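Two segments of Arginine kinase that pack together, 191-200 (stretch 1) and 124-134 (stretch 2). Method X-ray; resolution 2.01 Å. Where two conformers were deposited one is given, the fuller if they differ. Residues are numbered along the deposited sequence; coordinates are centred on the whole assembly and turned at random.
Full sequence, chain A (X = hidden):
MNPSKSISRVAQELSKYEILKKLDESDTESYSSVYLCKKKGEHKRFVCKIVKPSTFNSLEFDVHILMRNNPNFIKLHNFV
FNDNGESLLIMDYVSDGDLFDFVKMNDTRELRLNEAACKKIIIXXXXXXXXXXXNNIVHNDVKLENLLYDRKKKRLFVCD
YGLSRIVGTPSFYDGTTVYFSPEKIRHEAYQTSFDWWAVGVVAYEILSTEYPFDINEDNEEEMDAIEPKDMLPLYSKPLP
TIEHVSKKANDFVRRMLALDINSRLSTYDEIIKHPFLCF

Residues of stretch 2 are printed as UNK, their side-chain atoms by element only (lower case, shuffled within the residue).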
ATOM      1  N   GLN A 191      -4.565   7.829  10.457  1.00  9.92           N
ATOM      2  CA  GLN A 191      -3.498   8.772  10.751  1.00 15.25           C
ATOM      3  C   GLN A 191      -2.577   8.163  11.796  1.00  8.34           C
ATOM      4  O   GLN A 191      -2.939   7.206  12.485  1.00 10.25           O
ATOM      5  CB  GLN A 191      -4.059  10.112  11.241  1.00 10.92           C
ATOM      6  CG  GLN A 191      -5.210   9.974  12.225  1.00 14.18           C
ATOM      7  CD  GLN A 191      -5.830  11.311  12.597  1.00 24.56           C
ATOM      8  OE1 GLN A 191      -5.308  12.037  13.443  1.00 23.84           O
ATOM      9  NE2 GLN A 191      -6.953  11.638  11.966  1.00 16.22           N
ATOM     10  N   THR A 192      -1.372   8.728  11.899  1.00  9.93           N
ATOM     11  CA  THR A 192      -0.391   8.187  12.834  1.00  7.47           C
ATOM     12  C   THR A 192      -0.908   8.216  14.266  1.00  7.23           C
ATOM     13  O   THR A 192      -0.550   7.348  15.071  1.00  7.35           O
ATOM     14  CB  THR A 192       0.927   8.960  12.738  1.00 12.55           C
ATOM     15  OG1 THR A 192       0.694  10.355  12.966  1.00  8.78           O
ATOM     16  CG2 THR A 192       1.564   8.770  11.367  1.00 17.88           C
ATOM     17  N   SER A 193      -1.749   9.196  14.603  1.00  9.21           N
ATOM     18  CA  SER A 193      -2.246   9.301  15.971  1.00 10.68           C
ATOM     19  C   SER A 193      -3.026   8.058  16.381  1.00 11.16           C
ATOM     20  O   SER A 193      -3.083   7.730  17.572  1.00 11.93           O
ATOM     21  CB  SER A 193      -3.115  10.552  16.123  1.00 14.39           C
ATOM     22  OG  SER A 193      -4.356  10.416  15.451  1.00  8.26           O
ATOM     23  N   PHE A 194      -3.637   7.362  15.418  1.00  8.22           N
ATOM     24  CA  PHE A 194      -4.276   6.084  15.720  1.00  8.68           C
ATOM     25  C   PHE A 194      -3.285   5.144  16.396  1.00 10.62           C
ATOM     26  O   PHE A 194      -3.575   4.550  17.442  1.00  7.81           O
ATOM     27  CB  PHE A 194      -4.801   5.426  14.440  1.00  9.67           C
ATOM     28  CG  PHE A 194      -6.052   6.041  13.886  1.00 11.86           C
ATOM     29  CD1 PHE A 194      -6.393   7.349  14.165  1.00 15.46           C
ATOM     30  CD2 PHE A 194      -6.883   5.296  13.064  1.00 15.87           C
ATOM     31  CE1 PHE A 194      -7.543   7.902  13.643  1.00 15.93           C
ATOM     32  CE2 PHE A 194      -8.034   5.842  12.538  1.00 15.93           C
ATOM     33  CZ  PHE A 194      -8.365   7.148  12.827  1.00 14.59           C
ATOM     34  N   ASP A 195      -2.108   4.988  15.784  1.00  8.86           N
ATOM     35  CA  ASP A 195      -1.083   4.109  16.333  1.00  8.55           C
ATOM     36  C   ASP A 195      -0.574   4.629  17.670  1.00  7.63           C
ATOM     37  O   ASP A 195      -0.362   3.851  18.607  1.00  9.35           O
ATOM     38  CB  ASP A 195       0.075   3.973  15.341  1.00  8.38           C
ATOM     39  CG  ASP A 195      -0.223   2.998  14.215  1.00 12.40           C
ATOM     40  OD1 ASP A 195      -1.227   2.265  14.305  1.00 12.08           O
ATOM     41  OD2 ASP A 195       0.555   2.963  13.238  1.00 13.88           O
ATOM     42  N   TRP A 196      -0.363   5.943  17.777  1.00  7.39           N
ATOM     43  CA  TRP A 196       0.206   6.492  19.002  1.00  9.91           C
ATOM     44  C   TRP A 196      -0.725   6.276  20.188  1.00  8.28           C
ATOM     45  O   TRP A 196      -0.263   5.995  21.299  1.00  6.58           O
ATOM     46  CB  TRP A 196       0.522   7.976  18.813  1.00  6.46           C
ATOM     47  CG  TRP A 196       1.589   8.205  17.778  1.00  9.78           C
ATOM     48  CD1 TRP A 196       1.613   9.179  16.823  1.00  9.02           C
ATOM     49  CD2 TRP A 196       2.782   7.431  17.590  1.00  8.10           C
ATOM     50  NE1 TRP A 196       2.750   9.063  16.060  1.00  8.99           N
ATOM     51  CE2 TRP A 196       3.483   7.997  16.508  1.00  7.34           C
ATOM     52  CE3 TRP A 196       3.330   6.316  18.235  1.00  6.62           C
ATOM     53  CZ2 TRP A 196       4.698   7.486  16.059  1.00  9.55           C
ATOM     54  CZ3 TRP A 196       4.533   5.811  17.785  1.00 11.43           C
ATOM     55  CH2 TRP A 196       5.207   6.397  16.709  1.00  6.35           C
ATOM     56  N   TRP A 197      -2.036   6.401  19.974  1.00  7.26           N
ATOM     57  CA  TRP A 197      -2.984   6.120  21.050  1.00 10.66           C
ATOM     58  C   TRP A 197      -2.865   4.672  21.509  1.00  8.46           C
ATOM     59  O   TRP A 197      -2.812   4.390  22.712  1.00  9.52           O
ATOM     60  CB  TRP A 197      -4.411   6.419  20.588  1.00  8.78           C
ATOM     61  CG  TRP A 197      -5.456   6.128  21.620  1.00  7.48           C
ATOM     62  CD1 TRP A 197      -6.067   4.929  21.852  1.00  8.73           C
ATOM     63  CD2 TRP A 197      -6.022   7.055  22.552  1.00  6.83           C
ATOM     64  NE1 TRP A 197      -6.975   5.052  22.876  1.00  9.31           N
ATOM     65  CE2 TRP A 197      -6.967   6.348  23.324  1.00 10.83           C
ATOM     66  CE3 TRP A 197      -5.820   8.412  22.813  1.00  8.38           C
ATOM     67  CZ2 TRP A 197      -7.709   6.954  24.333  1.00  7.63           C
ATOM     68  CZ3 TRP A 197      -6.558   9.013  23.816  1.00 10.78           C
ATOM     69  CH2 TRP A 197      -7.492   8.283  24.563  1.00 10.78           C
ATOM     70  N   ALA A 198      -2.819   3.738  20.558  1.00 11.22           N
ATOM     71  CA  ALA A 198      -2.646   2.333  20.912  1.00 11.78           C
ATOM     72  C   ALA A 198      -1.331   2.113  21.648  1.00  9.89           C
ATOM     73  O   ALA A 198      -1.267   1.320  22.596  1.00  8.77           O
ATOM     74  CB  ALA A 198      -2.713   1.462  19.657  1.00 13.11           C
ATOM     75  N   VAL A 199      -0.267   2.797  21.224  1.00  9.79           N
ATOM     76  CA  VAL A 199       0.988   2.729  21.967  1.00 10.21           C
ATOM     77  C   VAL A 199       0.768   3.174  23.405  1.00 12.79           C
ATOM     78  O   VAL A 199       1.291   2.568  24.349  1.00  6.24           O
ATOM     79  CB  VAL A 199       2.073   3.578  21.277  1.00  9.39           C
ATOM     80  CG1 VAL A 199       3.269   3.751  22.207  1.00  7.06           C
ATOM     81  CG2 VAL A 199       2.493   2.942  19.963  1.00 11.11           C
ATOM     82  N   GLY A 200      -0.011   4.239  23.596  1.00  8.01           N
ATOM     83  CA  GLY A 200      -0.314   4.688  24.942  1.00  9.33           C
ATOM     84  C   GLY A 200      -1.000   3.622  25.773  1.00  8.40           C
ATOM     85  O   GLY A 200      -0.673   3.427  26.945  1.00  9.92           O
ATOM     86  N   UNK A 124      11.714   1.465  21.668  1.00  9.88           N
ATOM     87  CA  UNK A 124      11.819   0.650  20.464  1.00 10.38           C
ATOM     88  C   UNK A 124      10.528   0.696  19.659  1.00 10.54           C
ATOM     89  O   UNK A 124      10.548   0.881  18.437  1.00  9.99           O
ATOM     90  c   UNK A 124      12.165  -0.791  20.845  1.00 12.63           C
ATOM     91  o   UNK A 124      13.369  -0.805  21.620  1.00 16.50           O
ATOM     92  c   UNK A 124      12.345  -1.653  19.604  1.00 13.70           C
ATOM     93  N   UNK A 125       9.388   0.521  20.332  1.00 10.80           N
ATOM     94  CA  UNK A 125       8.106   0.513  19.634  1.00 10.42           C
ATOM     95  C   UNK A 125       7.858   1.837  18.924  1.00 13.34           C
ATOM     96  O   UNK A 125       7.456   1.863  17.755  1.00 10.52           O
ATOM     97  c   UNK A 125       6.981   0.220  20.624  1.00 13.45           C
ATOM     98  c   UNK A 125       5.547   0.284  20.100  1.00 13.32           C
ATOM     99  c   UNK A 125       5.351  -0.717  18.982  1.00 11.78           C
ATOM    100  c   UNK A 125       4.567   0.040  21.238  1.00 11.27           C
ATOM    101  N   UNK A 126       8.083   2.951  19.624  1.00 10.12           N
ATOM    102  CA  UNK A 126       7.858   4.267  19.033  1.00 11.59           C
ATOM    103  C   UNK A 126       8.774   4.470  17.833  1.00 13.04           C
ATOM    104  O   UNK A 126       8.346   4.941  16.772  1.00 10.04           O
ATOM    105  c   UNK A 126       8.108   6.743  19.444  1.00 11.74           C
ATOM    106  c   UNK A 126       6.972   5.285  21.155  1.00 11.81           C
ATOM    107  c   UNK A 126       8.066   5.365  20.093  1.00 14.70           C
ATOM    108  N   UNK A 127      10.050   4.112  17.986  1.00  8.22           N
ATOM    109  CA  UNK A 127      11.005   4.265  16.895  1.00 13.53           C
ATOM    110  C   UNK A 127      10.617   3.405  15.701  1.00 11.57           C
ATOM    111  O   UNK A 127      10.681   3.859  14.553  1.00 10.84           O
ATOM    112  c   UNK A 127      13.395   3.886  16.225  1.00 26.25           C
ATOM    113  o   UNK A 127      12.834   4.848  18.368  1.00 22.91           O
ATOM    114  c   UNK A 127      12.408   3.902  17.380  1.00 19.09           C
ATOM    115  N   UNK A 128      10.216   2.158  15.953  1.00  8.09           N
ATOM    116  CA  UNK A 128       9.847   1.260  14.866  1.00 10.27           C
ATOM    117  C   UNK A 128       8.609   1.765  14.138  1.00  9.00           C
ATOM    118  O   UNK A 128       8.576   1.811  12.903  1.00  8.16           O
ATOM    119  c   UNK A 128       9.613  -0.148  15.409  1.00 11.41           C
ATOM    120  N   UNK A 129       7.573   2.143  14.888  1.00 11.70           N
ATOM    121  CA  UNK A 129       6.358   2.640  14.250  1.00  9.27           C
ATOM    122  C   UNK A 129       6.635   3.926  13.478  1.00  9.87           C
ATOM    123  O   UNK A 129       6.071   4.142  12.399  1.00 10.35           O
ATOM    124  c   UNK A 129       4.601   1.589  15.826  1.00  9.90           C
ATOM    125  c   UNK A 129       3.864   0.848  14.718  1.00 12.30           C
ATOM    126  c   UNK A 129       3.651   1.910  16.976  1.00 11.45           C
ATOM    127  c   UNK A 129       5.266   2.861  15.293  1.00  9.57           C
ATOM    128  N   UNK A 130       7.507   4.788  14.009  1.00 13.57           N
ATOM    129  CA  UNK A 130       7.879   5.991  13.266  1.00 12.78           C
ATOM    130  C   UNK A 130       8.511   5.632  11.932  1.00 13.48           C
ATOM    131  O   UNK A 130       8.197   6.244  10.900  1.00 14.23           O
ATOM    132  o   UNK A 130       8.136   8.962  13.175  1.00  9.76           O
ATOM    133  c   UNK A 130       9.077   8.218  13.450  1.00  9.41           C
ATOM    134  c   UNK A 130       8.836   6.857  14.085  1.00  9.53           C
ATOM    135  n   UNK A 130      10.340   8.546  13.213  1.00 13.22           N
ATOM    136  N   UNK A 131       9.423   4.650  11.919  1.00 10.22           N
ATOM    137  CA  UNK A 131      10.034   4.214  10.676  0.50 13.83           C
ATOM    138  C   UNK A 131       8.973   3.771   9.664  1.00 13.79           C
ATOM    139  O   UNK A 131       9.037   4.124   8.492  1.00 12.72           O
ATOM    140  c   UNK A 131      12.023   2.900   9.809  0.50 18.57           C
ATOM    141  c   UNK A 131      11.029   3.084  10.940  0.50 17.62           C
ATOM    142  o   UNK A 131      12.661   1.828   9.741  0.50 17.43           O
ATOM    143  o   UNK A 131      12.165   3.825   8.982  0.50 19.40           O
ATOM    144  N   UNK A 132       7.991   2.996  10.133  1.00 13.37           N
ATOM    145  CA  UNK A 132       6.883   2.621   9.255  1.00 20.02           C
ATOM    146  C   UNK A 132       6.142   3.853   8.756  1.00 10.01           C
ATOM    147  O   UNK A 132       5.815   3.949   7.568  1.00 11.19           O
ATOM    148  c   UNK A 132       4.786   0.820   7.966  1.00 18.11           C
ATOM    149  c   UNK A 132       5.927   1.695  10.001  1.00 11.07           C
ATOM    150  c   UNK A 132       3.774   0.422  10.220  1.00 14.00           C
ATOM    151  c   UNK A 132       4.577   1.389   9.354  1.00 14.49           C
ATOM    152  N   UNK A 133       5.885   4.812   9.647  1.00 10.02           N
ATOM    153  CA  UNK A 133       5.086   5.978   9.298  1.00  9.07           C
ATOM    154  C   UNK A 133       5.739   6.839   8.226  1.00 10.22           C
ATOM    155  O   UNK A 133       5.026   7.545   7.507  1.00 10.71           O
ATOM    156  c   UNK A 133       3.929   6.114  11.547  1.00 12.42           C
ATOM    157  c   UNK A 133       2.977   5.713  13.494  1.00  9.75           C
ATOM    158  n   UNK A 133       2.484   4.855  12.620  1.00 11.02           N
ATOM    159  c   UNK A 133       4.827   6.800  10.562  1.00 11.22           C
ATOM    160  c   UNK A 133       3.062   5.084  11.395  1.00 10.59           C
ATOM    161  n   UNK A 133       3.853   6.484  12.873  1.00 11.62           N
ATOM    162  N   UNK A 134       7.067   6.799   8.095  1.00 10.46           N
ATOM    163  CA  UNK A 134       7.714   7.560   7.032  1.00 13.41           C
ATOM    164  C   UNK A 134       7.188   7.175   5.653  1.00 15.81           C
ATOM    165  O   UNK A 134       7.326   7.956   4.704  1.00 10.74           O
ATOM    166  n   UNK A 134      13.056   7.063  10.012  1.00 31.23           N
ATOM    167  c   UNK A 134       9.229   7.354   7.081  1.00 15.14           C
ATOM    168  c   UNK A 134      12.171   8.142   9.472  1.00 41.90           C
ATOM    169  c   UNK A 134       9.948   8.019   8.256  1.00 21.88           C
ATOM    170  c   UNK A 134      11.447   7.702   8.207  1.00 22.07           C
TER

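Position 124 opens the visible part of a helix with three side-chain atoms: a first carbon carrying one oxygen and one carbon. It touches nothing on stretch 1, and its oxygen is hydrogen-bonded elsewhere in the structure. A branched carbon bearing a hydroxyl is Thr124.

Position 125 has four carbons, forked at the second, and one terminal carbon lies 3.8 Å from Val199 CG2. This is Leu125, whose CD2 makes that contact; an apolar branched chain suits a buried site facing a valine.

Position 126 has one carbon carrying two more. Its branches lie 4.0 Å from Trp196 CH2 and 4.1 Å from Val199 CG1. The compact fork is Val126, with CG1 near the tryptophan and CG2 near the valine. Its backbone O also sits at the edge of the indole, 3.5 Å from Trp196 CH2.

Position 127 repeats the pattern of 124, a carbon with one oxygen and one carbon, but points away from stretch 1 and is exposed: Thr127, a polar residue on the outer side of the helix.

Position 128 has a single carbon, hence Ala128. It is buried, yet makes no contact with stretch 1.

Position 129 again has four carbons forked at the second and points toward stretch 1. One terminal carbon comes within 3.4 Å of Val199 CG2, while CB lies 3.8 Å from Trp196 CH2. This is Leu129; its CD1 meets the valine, and its CD2 lies 4.2 Å from Asp195 OD2.

Position 130 has two carbons, the second carrying one oxygen and one nitrogen: the amide of Asn130. Its backbone N approaches Trp196 CH2 at 3.9 Å, and the partly exposed site accommodates a polar group.

Position 131 has two carbons, the second bearing two oxygens. This carboxylate, Asp131, is out of reach of stretch 1.

Position 132 has four carbons forked at the second. Leu132 is buried and points toward stretch 1, but stops short of contact.

Position 133 carries one carbon and then a five-membered ring of three carbons and two nitrogens, one nitrogen 2.8 Å from Asp195 OD2. This is His133. Its NE2 donates to Asp195 OD2 in an almost straight hydrogen bond (177°), while Thr192 CG2 lies over the ring face, 3.6 Å from His133 CG, in a CH-pi contact. The imidazole thus combines a polar edge with a face that receives a methyl.

Position 134 has four carbons in a row ending in nitrogen: Lys134, exposed, with NZ 3.5 Å from Asp131 OD1 in a salt bridge within its own stretch.

The two helices run nearly antiparallel, at 166°, with axes 11.1 Å apart at closest approach. Trp196 bridges much of that gap as a knob among Val126, Leu129, Asn130 and His133, the histidine presenting its edge to the indole face with planes at 84°. Val199 packs against Leu125, Val126 and Leu129 at one end; at the other, the hydrogen bond from His133 to Asp195 adds a directional polar link to this largely apolar contact.

Stretch 2 124-134: TLVTALNDLHK
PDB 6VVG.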